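Local coordinates for protein catalase (Pseudomonas syringae, PDB 1M7S) that breaks down hydrogen peroxide into water and oxygen with a heme cofactor, protecting the cell from peroxide damage, at residues A[425-430]-A[461-466]; A[436-441]-A[447-452]. All coordinates share one frame; numbering follows the deposited sequence.

How the interactions relate
Both contacts use helix 424-438, interaction 1 near its start and interaction 2 at its last turn, and all four segments belong to the C-terminal helical region of the catalase. Interaction 1 is a surface contact: one arginine reaches across to helix 424-438 from helix 458-467 and makes a single polar bond. Interaction 2 is buried and wholly apolar across its segments, a leucine resting on helix 443-456. Along the chain it is nested within the loop that interaction 1 closes. Their centres lie about 12 Å apart, and they meet directly, since Val464 CG1 packs against Leu450 CD2 at 3.7 Å and Ala465 also lies against Leu450.

Interaction 1: residues A[425-430]-A[461-466]; sequences KEKTDL and GTRVAE
The guanidinium group of Arg463 meets Thr428 at its edge, while Lys427 comes in at a slant, its CB 3.9 Å from Arg463 NH1. At the edge, Thr428 OG1 lies only 10° out of the guanidinium plane and accepts a hydrogen bond from Arg463 NH2, 3.1 Å long, with an N-H...O angle of 159°. The arginine does the reaching. Its chain is extended through chi2 and then bends at chi3 (70°), which turns the flat end toward helix 424-438 and brings NH2 to the threonine. Even so, the backbones remain well apart, with Thr428 CA and Arg463 CA, the nearest pair, separated by 8.8 Å.

Thr428 OG1 sits beside its own backbone N and anti to the carbonyl carbon, a position from which it also bonds to the backbone O of Ala424, one turn back. The hydroxyl is therefore tied to its own helix as well as to the arginine. Lys427 touches through the root of its side chain while its amino end leads away, making a cation-pi contact with Tyr419; Lys427 NZ and Arg463 NH1 stay 6.7 Å apart, so the two like charges are not in contact. On another side of the same helix, Asp429 OD2 takes a salt bridge from Lys425 NZ, 2.7 Å away, on its syn lone pair, and Asp222 gives this lysine a second acidic partner.

This is a surface bridge between two helices of the C-terminal helical region. Beneath it, Val464 packs on Val431 of helix 424-438 and on Leu453 of helix 443-456, while Leu430 lies against Thr173 and Tyr176 of helix 169-176.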
# COMPACT_ATOMS: atom_id res chain seq x y z
N LYS A 425 42.03 20.88 22.07
CA LYS A 425 41.52 19.52 22.26
C LYS A 425 40.46 19.21 21.18
O LYS A 425 40.51 18.13 20.59
CB LYS A 425 40.89 19.39 23.65
CG LYS A 425 40.26 18.02 23.92
CD LYS A 425 38.91 18.24 24.58
CE LYS A 425 38.22 16.96 25.02
NZ LYS A 425 38.45 15.79 24.12
N GLU A 426 39.58 20.18 20.93
CA GLU A 426 38.53 19.97 19.92
C GLU A 426 39.17 19.82 18.55
O GLU A 426 38.74 19.05 17.68
CB GLU A 426 37.48 21.07 19.95
CG GLU A 426 36.62 21.16 21.20
CD GLU A 426 35.89 22.48 21.39
OE1 GLU A 426 36.29 23.56 20.87
OE2 GLU A 426 34.85 22.50 22.11
N LYS A 427 40.24 20.57 18.27
CA LYS A 427 40.94 20.47 17.01
C LYS A 427 41.49 19.05 16.83
O LYS A 427 41.39 18.47 15.76
CB LYS A 427 42.08 21.49 16.90
CG LYS A 427 41.60 22.89 16.44
CD LYS A 427 42.87 23.72 16.19
CE LYS A 427 42.57 25.19 15.96
NZ LYS A 427 41.91 25.76 17.17
N THR A 428 42.14 18.54 17.87
CA THR A 428 42.73 17.18 17.82
C THR A 428 41.71 16.08 17.54
O THR A 428 42.00 15.17 16.77
CB THR A 428 43.48 16.96 19.15
OG1 THR A 428 44.55 17.94 19.08
CG2 THR A 428 44.00 15.56 19.29
N ASP A 429 40.58 16.14 18.18
CA ASP A 429 39.48 15.18 17.98
C ASP A 429 38.92 15.32 16.58
O ASP A 429 38.77 14.29 15.89
CB ASP A 429 38.40 15.33 19.05
CG ASP A 429 38.90 14.88 20.41
OD1 ASP A 429 39.90 14.12 20.43
OD2 ASP A 429 38.32 15.28 21.45
N LEU A 430 38.69 16.56 16.11
CA LEU A 430 38.22 16.75 14.72
C LEU A 430 39.15 16.10 13.73
O LEU A 430 38.82 15.35 12.81
CB LEU A 430 38.05 18.24 14.41
CG LEU A 430 37.92 18.61 12.91
CD1 LEU A 430 36.71 18.00 12.23
CD2 LEU A 430 37.95 20.11 12.77
N GLY A 461 44.10 21.17 7.10
CA GLY A 461 44.44 20.30 5.99
C GLY A 461 45.74 19.51 6.16
O GLY A 461 45.80 18.31 5.88
N THR A 462 46.79 20.13 6.70
CA THR A 462 48.03 19.39 6.94
C THR A 462 47.84 18.27 7.96
O THR A 462 48.38 17.18 7.81
CB THR A 462 49.12 20.36 7.45
OG1 THR A 462 49.36 21.29 6.40
CG2 THR A 462 50.39 19.59 7.86
N ARG A 463 47.11 18.51 9.05
CA ARG A 463 46.99 17.48 10.08
C ARG A 463 46.07 16.38 9.58
O ARG A 463 46.36 15.21 9.86
CB ARG A 463 46.46 18.08 11.38
CG ARG A 463 47.42 19.14 11.98
CD ARG A 463 46.74 19.80 13.20
NE ARG A 463 46.63 18.89 14.32
CZ ARG A 463 46.10 19.09 15.52
NH1 ARG A 463 45.58 20.28 15.83
NH2 ARG A 463 46.09 18.12 16.43
N VAL A 464 44.94 16.73 8.96
CA VAL A 464 44.09 15.61 8.48
C VAL A 464 44.83 14.84 7.39
O VAL A 464 44.73 13.63 7.37
CB VAL A 464 42.77 16.11 7.90
CG1 VAL A 464 41.91 14.96 7.41
CG2 VAL A 464 42.09 16.90 9.02
N ALA A 465 45.61 15.52 6.54
CA ALA A 465 46.43 14.81 5.55
C ALA A 465 47.40 13.80 6.16
O ALA A 465 47.68 12.76 5.54
CB ALA A 465 47.22 15.82 4.73
N GLU A 466 48.01 14.07 7.31
CA GLU A 466 48.91 13.13 7.95
C GLU A 466 48.13 11.89 8.44
O GLU A 466 48.52 10.75 8.22
CB GLU A 466 49.62 13.75 9.14

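Interaction 2: residues A[436-441]-A[447-452]; sequences ESLADT and NIMLSY. Unlike the reference sequence in segment 447-452: Tyr452 (reference Val).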
# COMPACT_ATOMS: atom_id res chain seq x y z
N GLU A 436 40.66 9.54 10.17
CA GLU A 436 40.41 8.09 10.17
C GLU A 436 39.32 7.70 9.18
O GLU A 436 39.43 6.72 8.42
CB GLU A 436 40.04 7.61 11.60
CG GLU A 436 41.28 7.58 12.48
CD GLU A 436 41.07 7.30 13.96
OE1 GLU A 436 39.96 6.97 14.41
OE2 GLU A 436 42.05 7.44 14.73
N SER A 437 38.32 8.59 9.11
CA SER A 437 37.22 8.35 8.15
C SER A 437 37.61 8.40 6.69
O SER A 437 37.12 7.69 5.82
CB SER A 437 36.08 9.32 8.45
OG SER A 437 34.99 9.12 7.55
N LEU A 438 38.56 9.28 6.32
CA LEU A 438 39.02 9.51 4.99
C LEU A 438 40.15 8.59 4.56
O LEU A 438 40.45 8.52 3.36
CB LEU A 438 39.64 10.92 4.99
CG LEU A 438 39.26 12.04 4.04
CD1 LEU A 438 40.36 13.12 3.99
CD2 LEU A 438 38.84 11.60 2.65
N ALA A 439 40.76 7.88 5.49
CA ALA A 439 42.00 7.13 5.21
C ALA A 439 41.88 6.13 4.09
O ALA A 439 42.87 5.98 3.32
CB ALA A 439 42.52 6.41 6.46
N ASP A 440 40.73 5.44 3.94
CA ASP A 440 40.76 4.50 2.81
C ASP A 440 40.01 4.97 1.59
O ASP A 440 39.57 4.14 0.81
CB ASP A 440 40.29 3.13 3.28
CG ASP A 440 38.85 3.06 3.66
OD1 ASP A 440 38.18 4.12 3.70
OD2 ASP A 440 38.31 1.95 3.90
N THR A 441 39.86 6.27 1.36
CA THR A 441 39.24 6.81 0.17
C THR A 441 40.25 6.72 -0.99
O THR A 441 41.46 6.77 -0.72
CB THR A 441 38.86 8.28 0.46
OG1 THR A 441 37.82 8.21 1.49
CG2 THR A 441 38.44 9.11 -0.71
N ASN A 447 42.99 13.34 -1.96
CA ASN A 447 43.78 14.57 -1.99
C ASN A 447 42.91 15.77 -2.34
O ASN A 447 43.28 16.84 -1.89
CB ASN A 447 44.96 14.47 -2.97
CG ASN A 447 46.00 13.50 -2.39
OD1 ASN A 447 46.28 13.48 -1.21
ND2 ASN A 447 46.56 12.69 -3.28
N ILE A 448 41.81 15.55 -3.07
CA ILE A 448 40.93 16.70 -3.38
C ILE A 448 40.21 17.15 -2.11
O ILE A 448 40.08 18.34 -1.83
CB ILE A 448 39.96 16.35 -4.49
CG1 ILE A 448 40.70 16.35 -5.85
CG2 ILE A 448 38.79 17.35 -4.51
CD1 ILE A 448 39.71 15.76 -6.89
N MET A 449 39.69 16.19 -1.35
CA MET A 449 39.08 16.49 -0.06
C MET A 449 40.05 17.25 0.82
O MET A 449 39.62 18.21 1.49
CB MET A 449 38.66 15.21 0.66
CG MET A 449 37.35 14.60 0.16
SD MET A 449 35.90 15.66 0.06
CE MET A 449 35.85 16.36 1.71
N LEU A 450 41.29 16.78 0.91
CA LEU A 450 42.32 17.44 1.74
C LEU A 450 42.58 18.86 1.30
O LEU A 450 42.82 19.78 2.11
CB LEU A 450 43.60 16.58 1.67
CG LEU A 450 43.50 15.28 2.50
CD1 LEU A 450 44.75 14.43 2.29
CD2 LEU A 450 43.23 15.50 3.98
N SER A 451 42.54 19.10 -0.02
CA SER A 451 42.76 20.46 -0.55
C SER A 451 41.67 21.39 -0.05
O SER A 451 41.94 22.58 0.25
CB SER A 451 42.87 20.47 -2.08
OG SER A 451 41.63 20.34 -2.76
N TYR A 452 40.43 20.88 0.06
CA TYR A 452 39.35 21.71 0.61
C TYR A 452 39.63 22.11 2.03
O TYR A 452 39.47 23.27 2.42
CB TYR A 452 38.00 20.99 0.51
CG TYR A 452 37.60 20.65 -0.92
CD1 TYR A 452 36.63 19.65 -1.12
CD2 TYR A 452 38.05 21.35 -2.03
CE1 TYR A 452 36.22 19.35 -2.41
CE2 TYR A 452 37.66 21.04 -3.32
CZ TYR A 452 36.72 20.03 -3.50
OH TYR A 452 36.32 19.69 -4.76
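Leu438 faces helix 443-456 and divides its two methyls between neighbouring residues there. The closer touch is CD1 to Leu450 CD2, at 3.7 Å; the other methyl, CD2, meets the base of the Met449 side chain, 4.1 Å from CB. The CB of Leu450 points neither toward 436-441 nor away from it, but the end of the side chain comes nearer, and CD2 meets the leucine. Met449 does the reverse: CB points at Leu438, then bends at chi2 (-52°) and chi3 carry its sulfur end away, leaving the near part of the chain to make the contact. Phe159 of helix 155-163 packs on both Leu438 and Met449. Also buried are Ser451 and Tyr452: Ile448 O accepts from both Tyr452 N and Ser451 OG, the latter at 2.7 Å, and sits over the centre of the Tyr452 ring, 3.5 Å above the plane.

The two segments come from successive helices of the C-terminal helical region, joined by a short turn. A type I beta turn runs from Leu438 to Thr441, where Thr441 N bonds to Leu438 O at 3.1 Å, and helix 443-456 follows almost at once.

Away from the leucine pair, the turn bears the exposed Asp440 and the partly exposed Ala439, whose carbonyl receives Lys446 NZ. Ile448 is partly exposed and packs on Arg380 of a second subunit.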